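Local structure of saframycin Mx1 synthetase B (Legionella pneumophila subsp. pneumophila, 3KXW) at residues Val111-Lys115 / Tyr413-Pro417. The protein belongs to the ANL superfamily, with a large AMP-binding region followed by a smaller C-terminal one. Residues are numbered along the deposited sequence.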
loop_
_atom_site.group_PDB
_atom_site.type_symbol
_atom_site.label_atom_id
_atom_site.label_comp_id
_atom_site.label_asym_id
_atom_site.label_seq_id
_atom_site.Cartn_x
_atom_site.Cartn_y
_atom_site.Cartn_z
ATOM N N VAL A 111 13.158 6.836 12.960
ATOM C CA VAL A 111 14.144 7.860 13.281
ATOM C C VAL A 111 15.479 7.259 13.725
ATOM O O VAL A 111 16.533 7.701 13.300
ATOM C CB VAL A 111 13.606 8.873 14.331
ATOM C CG1 VAL A 111 14.747 9.794 14.868
ATOM C CG2 VAL A 111 12.484 9.688 13.722
ATOM N N THR A 112 15.433 6.244 14.572
ATOM C CA THR A 112 16.673 5.643 15.046
ATOM C C THR A 112 17.457 4.997 13.898
ATOM O O THR A 112 18.673 5.084 13.847
ATOM C CB THR A 112 16.372 4.620 16.132
ATOM O OG1 THR A 112 15.668 5.284 17.202
ATOM C CG2 THR A 112 17.676 3.981 16.667
ATOM N N ASN A 113 16.741 4.344 12.990
ATOM C CA ASN A 113 17.374 3.676 11.863
ATOM C C ASN A 113 17.958 4.683 10.855
ATOM O O ASN A 113 19.132 4.595 10.483
ATOM C CB ASN A 113 16.371 2.713 11.195
ATOM C CG ASN A 113 16.972 1.931 10.026
ATOM O OD1 ASN A 113 18.023 1.294 10.145
ATOM N ND2 ASN A 113 16.299 1.974 8.897
ATOM N N SER A 114 17.141 5.649 10.447
ATOM C CA SER A 114 17.483 6.522 9.324
ATOM C C SER A 114 18.282 7.768 9.716
ATOM O O SER A 114 18.876 8.401 8.851
ATOM C CB SER A 114 16.214 6.951 8.574
ATOM O OG SER A 114 15.417 7.793 9.379
ATOM N N LYS A 115 18.251 8.128 10.996
ATOM C CA LYS A 115 18.996 9.288 11.510
ATOM C C LYS A 115 18.887 10.562 10.647
ATOM O O LYS A 115 19.891 11.109 10.185
ATOM C CB LYS A 115 20.464 8.917 11.722
ATOM C CG LYS A 115 20.634 7.763 12.708
ATOM C CD LYS A 115 22.001 7.100 12.540
ATOM C CE LYS A 115 22.374 6.196 13.721
ATOM N NZ LYS A 115 21.377 5.133 13.996
ATOM N N TYR A 413 18.441 -2.514 2.344
ATOM C CA TYR A 413 17.709 -1.897 3.429
ATOM C C TYR A 413 18.659 -0.961 4.172
ATOM O O TYR A 413 19.780 -1.361 4.513
ATOM C CB TYR A 413 17.221 -2.964 4.403
ATOM C CG TYR A 413 16.294 -3.999 3.797
ATOM C CD1 TYR A 413 15.056 -3.644 3.263
ATOM C CD2 TYR A 413 16.643 -5.337 3.804
ATOM C CE1 TYR A 413 14.205 -4.623 2.731
ATOM C CE2 TYR A 413 15.814 -6.300 3.285
ATOM C CZ TYR A 413 14.596 -5.945 2.745
ATOM O OH TYR A 413 13.788 -6.958 2.242
ATOM N N TRP A 414 18.204 0.259 4.443
ATOM C CA TRP A 414 19.060 1.250 5.098
ATOM C C TRP A 414 19.658 0.726 6.403
ATOM O O TRP A 414 18.934 0.365 7.313
ATOM C CB TRP A 414 18.300 2.550 5.369
ATOM C CG TRP A 414 19.229 3.616 5.837
ATOM C CD1 TRP A 414 19.462 4.003 7.125
ATOM C CD2 TRP A 414 20.084 4.405 5.016
ATOM N NE1 TRP A 414 20.410 4.999 7.150
ATOM C CE2 TRP A 414 20.811 5.263 5.871
ATOM C CE3 TRP A 414 20.310 4.466 3.644
ATOM C CZ2 TRP A 414 21.744 6.190 5.390
ATOM C CZ3 TRP A 414 21.236 5.397 3.161
ATOM C CH2 TRP A 414 21.943 6.241 4.041
ATOM N N ASN A 415 20.984 0.661 6.461
ATOM C CA ASN A 415 21.674 0.320 7.703
ATOM C C ASN A 415 21.287 -1.051 8.285
ATOM O O ASN A 415 21.264 -1.228 9.497
ATOM C CB ASN A 415 21.414 1.423 8.746
ATOM C CG ASN A 415 22.388 1.363 9.897
ATOM O OD1 ASN A 415 23.559 1.069 9.696
ATOM N ND2 ASN A 415 21.906 1.611 11.120
ATOM N N GLN A 416 20.969 -2.005 7.417
ATOM C CA GLN A 416 20.661 -3.377 7.832
ATOM C C GLN A 416 21.397 -4.340 6.905
ATOM O O GLN A 416 20.813 -4.915 5.978
ATOM C CB GLN A 416 19.152 -3.658 7.833
ATOM C CG GLN A 416 18.356 -2.850 8.881
ATOM C CD GLN A 416 16.985 -3.429 9.169
ATOM O OE1 GLN A 416 16.860 -4.604 9.502
ATOM N NE2 GLN A 416 15.950 -2.597 9.079
ATOM N N PRO A 417 22.696 -4.499 7.142
ATOM C CA PRO A 417 23.571 -5.194 6.189
ATOM C C PRO A 417 23.247 -6.673 6.105
ATOM O O PRO A 417 23.238 -7.226 5.005
ATOM C CB PRO A 417 24.989 -4.988 6.751
ATOM C CG PRO A 417 24.849 -4.114 7.975
ATOM C CD PRO A 417 23.404 -3.974 8.326
HETATM O O HOH W 1 21.492 6.276 9.472
#
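Helix 101-114 ends against a tight turn. Lys115 N still bonds to Val111 O (2.9 Å), but Lys115 itself leaves the helix with positive phi, while Tyr413-Gln416 form a type II beta turn closed by Gln416 N to Tyr413 O at 3.2 Å. The CA atoms of Asn113 and Asn415, like those of Ser114 and Trp414, lie 6.9 Å apart. Asn415 occupies the third position of the turn, where phi is positive, a conformation asparagine tolerates better than most residues. Gln416 sits at the N-cap position of helix 417-424, and Pro417 fits the first turn because proline needs no NH donor there. In this ANL-superfamily protein the contact brings the end of helix 101-114 onto the loop between strand 400-405 and helix 417-424, at the surface. Trp414 packs its indole CD1 3.9 Å from Ser114 CA, where a small residue lets the ring approach; Ser114 OG turns back to Ile110 O. A water bridges the partners, accepting from Trp414 NE1 (2.9 Å) and donating to Asn113 O (3.1 Å), a carbonyl available near the helix end. The Asn113 side chain reaches across to the turn, packing against Trp414 and Asn415. Lys115 instead folds back, its NZ donating to Thr112 O at 2.7 Å.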